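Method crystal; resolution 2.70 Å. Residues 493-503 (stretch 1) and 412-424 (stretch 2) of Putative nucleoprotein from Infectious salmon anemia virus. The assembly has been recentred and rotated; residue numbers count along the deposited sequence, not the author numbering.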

# COMPACT_ATOMS: atom_id res chain seq x y z
N ARG A 493 -6.97 19.99 -10.40
CA ARG A 493 -6.51 19.37 -11.63
C ARG A 493 -6.63 17.86 -11.55
O ARG A 493 -6.29 17.26 -10.53
CB ARG A 493 -5.06 19.77 -11.92
N LEU A 494 -7.12 17.25 -12.62
CA LEU A 494 -7.38 15.82 -12.61
C LEU A 494 -6.87 15.15 -13.88
O LEU A 494 -7.45 14.18 -14.36
CB LEU A 494 -8.87 15.54 -12.48
CG LEU A 494 -9.60 15.84 -11.18
CD1 LEU A 494 -11.10 15.51 -11.31
CD2 LEU A 494 -8.98 15.05 -10.03
N SER A 495 -5.79 15.67 -14.43
CA SER A 495 -5.04 14.89 -15.40
C SER A 495 -4.32 13.84 -14.57
O SER A 495 -4.35 13.90 -13.33
CB SER A 495 -4.05 15.76 -16.18
OG SER A 495 -3.43 16.74 -15.35
N ASN A 496 -3.71 12.86 -15.21
CA ASN A 496 -3.09 11.75 -14.48
C ASN A 496 -4.07 10.90 -13.66
O ASN A 496 -3.66 9.91 -13.04
CB ASN A 496 -1.93 12.25 -13.60
CG ASN A 496 -1.04 13.23 -14.33
OD1 ASN A 496 -1.03 13.28 -15.57
ND2 ASN A 496 -0.29 14.03 -13.58
N VAL A 497 -5.35 11.27 -13.68
CA VAL A 497 -6.40 10.42 -13.13
C VAL A 497 -6.38 9.05 -13.85
O VAL A 497 -5.82 8.93 -14.93
CB VAL A 497 -7.77 11.10 -13.30
CG1 VAL A 497 -8.29 10.89 -14.71
CG2 VAL A 497 -8.78 10.59 -12.30
N ARG A 498 -6.94 8.01 -13.23
CA ARG A 498 -6.90 6.65 -13.77
C ARG A 498 -8.09 5.79 -13.39
O ARG A 498 -8.72 6.02 -12.37
CB ARG A 498 -5.63 5.93 -13.33
CG ARG A 498 -4.43 6.15 -14.21
CD ARG A 498 -3.29 5.32 -13.71
NE ARG A 498 -2.42 4.90 -14.79
CZ ARG A 498 -1.32 4.16 -14.62
NH1 ARG A 498 -0.96 3.79 -13.38
NH2 ARG A 498 -0.59 3.81 -15.68
N TYR A 499 -8.37 4.77 -14.19
CA TYR A 499 -9.46 3.84 -13.86
C TYR A 499 -8.96 2.40 -13.85
O TYR A 499 -8.00 2.07 -14.55
CB TYR A 499 -10.67 4.02 -14.80
CG TYR A 499 -10.45 3.51 -16.21
CD1 TYR A 499 -10.75 2.20 -16.52
CD2 TYR A 499 -9.95 4.33 -17.21
CE1 TYR A 499 -10.54 1.70 -17.77
CE2 TYR A 499 -9.74 3.84 -18.48
CZ TYR A 499 -10.04 2.52 -18.76
OH TYR A 499 -9.85 1.99 -20.02
N GLU A 500 -9.59 1.55 -13.05
CA GLU A 500 -9.20 0.14 -12.99
C GLU A 500 -9.76 -0.65 -14.18
O GLU A 500 -10.96 -0.58 -14.48
CB GLU A 500 -9.67 -0.50 -11.67
CG GLU A 500 -9.53 -2.03 -11.63
CD GLU A 500 -9.87 -2.64 -10.27
OE1 GLU A 500 -10.78 -2.16 -9.57
OE2 GLU A 500 -9.22 -3.63 -9.88
N ALA A 501 -8.89 -1.40 -14.85
CA ALA A 501 -9.33 -2.28 -15.92
C ALA A 501 -10.23 -3.33 -15.30
O ALA A 501 -9.95 -3.82 -14.22
CB ALA A 501 -8.16 -2.94 -16.62
N ARG A 502 -11.31 -3.64 -15.97
CA ARG A 502 -12.19 -4.69 -15.53
C ARG A 502 -11.52 -6.02 -15.87
O ARG A 502 -11.14 -6.25 -17.01
CB ARG A 502 -13.55 -4.54 -16.21
CG ARG A 502 -14.63 -5.34 -15.55
CD ARG A 502 -15.92 -5.24 -16.33
NE ARG A 502 -16.64 -4.00 -16.09
CZ ARG A 502 -17.40 -3.76 -15.02
NH1 ARG A 502 -17.52 -4.68 -14.05
NH2 ARG A 502 -18.04 -2.61 -14.90
N PRO A 503 -11.34 -6.89 -14.87
CA PRO A 503 -10.63 -8.16 -15.10
C PRO A 503 -11.48 -9.19 -15.86
O PRO A 503 -12.70 -9.22 -15.66
CB PRO A 503 -10.34 -8.66 -13.69
CG PRO A 503 -11.40 -8.03 -12.83
CD PRO A 503 -11.77 -6.72 -13.47
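Stretch 2, residues 412-424: FMKNGEDACKICR

The most unusual feature of this contact is Gly-416, which lies against Tyr-499 with its CA 3.6 Å from Tyr-499 CB. A CB built at ideal geometry on Gly-416 would come within 2.8 Å of Tyr-499 CB, a clash. Gly-416 is also the N-cap residue of the helix that runs from Glu-417 through Arg-424 and continues beyond it. Before it, residues 412 to 416 form loop or turn. Stretch 1 turns at Asn-496, whose phi is positive, and is extended from Val-497 to Pro-503, with a short strand at Tyr-499 and Glu-500.

The two stretches run in opposite directions. Ser-495 pairs with Arg-424 (CA to CA 4.5 Å), Val-497 with Cys-420 (CA to CA 6.3 Å), Tyr-499 with Gly-416 (CA to CA 5.1 Å), and Arg-502 with Asn-415 (CA to CA 6.8 Å).

Toward the later helical residues the contact is largely apolar. Leu-494 CD1 lies 3.9 Å from Cys-423 SG. Val-497 CG1 packs 3.5 Å from Cys-420 CB and 4.0 Å from Cys-423 CB. The same methyl lies over one face of the Arg-424 guanidinium. Arg-424 NH2 also gives a weak hydrogen bond to Val-497 O at 3.4 Å.

Tyr-499 has the largest covered area. Glu-417 CA lies over one face of its ring, and Cys-420 SG sits at the edge, 5.3 Å from the centroid. Tyr-499 OH is 3.2 Å from Glu-417 OE2. Asn-415 CG is 3.7 Å from Tyr-499 CE1, while Asn-415 OD1 accepts a hydrogen bond from Glu-417 N at 3.0 Å.

Arg-502 grips the loop before the helix. Its NE and NH2 both donate to Lys-414 O, at 2.7 Å and 2.8 Å. Water 2 bridges the backbones, accepting from Gly-416 N at 3.0 Å and donating to Glu-500 O at 2.7 Å.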

# COMPACT_ATOMS: atom_id res chain seq x y z
N PHE A 412 -20.72 4.74 -18.87
CA PHE A 412 -20.23 4.93 -17.49
C PHE A 412 -20.41 3.67 -16.65
O PHE A 412 -20.11 3.68 -15.47
CB PHE A 412 -20.96 6.08 -16.82
CG PHE A 412 -20.77 7.41 -17.52
CD1 PHE A 412 -19.50 7.89 -17.82
CD2 PHE A 412 -21.88 8.18 -17.86
CE1 PHE A 412 -19.35 9.12 -18.44
CE2 PHE A 412 -21.73 9.39 -18.48
CZ PHE A 412 -20.46 9.88 -18.77
N MSE A 413 -20.93 2.61 -17.27
CA MSE A 413 -21.18 1.34 -16.60
C MSE A 413 -19.99 0.37 -16.69
O MSE A 413 -19.62 -0.23 -15.69
CB MSE A 413 -22.42 0.64 -17.17
CG MSE A 413 -23.73 1.41 -17.08
SE MSE A 413 -24.38 1.88 -15.29
CE MSE A 413 -24.66 0.10 -14.53
N LYS A 414 -19.42 0.23 -17.88
CA LYS A 414 -18.36 -0.77 -18.12
C LYS A 414 -17.06 -0.51 -17.36
O LYS A 414 -16.41 -1.44 -16.90
CB LYS A 414 -18.05 -0.94 -19.61
CG LYS A 414 -17.37 0.28 -20.26
CD LYS A 414 -16.85 0.01 -21.68
CE LYS A 414 -16.68 1.30 -22.49
NZ LYS A 414 -15.53 2.17 -22.05
N ASN A 415 -16.68 0.76 -17.24
CA ASN A 415 -15.48 1.16 -16.52
C ASN A 415 -15.42 2.68 -16.37
O ASN A 415 -16.40 3.37 -16.65
CB ASN A 415 -14.21 0.61 -17.17
CG ASN A 415 -14.06 1.00 -18.64
OD1 ASN A 415 -14.26 2.16 -19.02
ND2 ASN A 415 -13.70 0.03 -19.47
N GLY A 416 -14.28 3.21 -15.95
CA GLY A 416 -14.15 4.63 -15.71
C GLY A 416 -13.49 5.45 -16.81
O GLY A 416 -13.15 6.61 -16.58
N GLU A 417 -13.32 4.86 -17.99
CA GLU A 417 -12.65 5.55 -19.11
C GLU A 417 -13.27 6.90 -19.50
O GLU A 417 -12.59 7.90 -19.56
CB GLU A 417 -12.57 4.67 -20.36
CG GLU A 417 -11.85 5.33 -21.51
CD GLU A 417 -11.61 4.38 -22.68
OE1 GLU A 417 -12.43 4.38 -23.62
OE2 GLU A 417 -10.61 3.65 -22.67
N ASP A 418 -14.56 6.90 -19.76
CA ASP A 418 -15.22 8.12 -20.13
C ASP A 418 -15.23 9.09 -18.97
O ASP A 418 -15.07 10.29 -19.17
CB ASP A 418 -16.64 7.84 -20.66
CG ASP A 418 -16.63 6.98 -21.91
OD1 ASP A 418 -15.60 6.95 -22.61
OD2 ASP A 418 -17.65 6.31 -22.18
N ALA A 419 -15.39 8.58 -17.76
CA ALA A 419 -15.27 9.45 -16.59
C ALA A 419 -13.90 10.12 -16.53
O ALA A 419 -13.81 11.30 -16.25
CB ALA A 419 -15.57 8.71 -15.31
N CYS A 420 -12.83 9.37 -16.80
CA CYS A 420 -11.51 10.00 -16.77
C CYS A 420 -11.31 11.02 -17.92
O CYS A 420 -10.66 12.06 -17.73
CB CYS A 420 -10.39 8.96 -16.73
SG CYS A 420 -10.38 7.87 -15.25
N LYS A 421 -11.89 10.75 -19.09
CA LYS A 421 -11.82 11.68 -20.21
C LYS A 421 -12.44 13.00 -19.86
O LYS A 421 -11.92 14.05 -20.24
CB LYS A 421 -12.52 11.12 -21.43
CG LYS A 421 -11.70 10.13 -22.22
CD LYS A 421 -12.54 9.58 -23.36
CE LYS A 421 -11.91 8.36 -24.00
NZ LYS A 421 -12.83 7.81 -25.04
N ILE A 422 -13.56 12.97 -19.15
CA ILE A 422 -14.19 14.21 -18.71
C ILE A 422 -13.33 14.90 -17.65
O ILE A 422 -13.16 16.13 -17.68
CB ILE A 422 -15.62 13.97 -18.20
CG1 ILE A 422 -16.52 13.63 -19.38
CG2 ILE A 422 -16.15 15.20 -17.45
CD1 ILE A 422 -17.89 13.19 -18.97
N CYS A 423 -12.78 14.09 -16.75
CA CYS A 423 -11.89 14.59 -15.70
C CYS A 423 -10.72 15.37 -16.26
O CYS A 423 -10.47 16.50 -15.85
CB CYS A 423 -11.35 13.45 -14.84
SG CYS A 423 -12.51 12.76 -13.61
N ARG A 424 -9.98 14.75 -17.18
CA ARG A 424 -8.83 15.42 -17.77
C ARG A 424 -9.24 16.71 -18.50
O ARG A 424 -8.52 17.71 -18.45
CB ARG A 424 -8.07 14.48 -18.71
CG ARG A 424 -7.56 13.22 -18.03
CD ARG A 424 -6.70 12.38 -18.95
NE ARG A 424 -6.52 11.05 -18.38
CZ ARG A 424 -7.30 10.01 -18.65
NH1 ARG A 424 -8.32 10.15 -19.50
NH2 ARG A 424 -7.07 8.83 -18.08
O HOH W 1 -12.03 -2.83 -18.84
O HOH W 2 -12.65 1.51 -14.03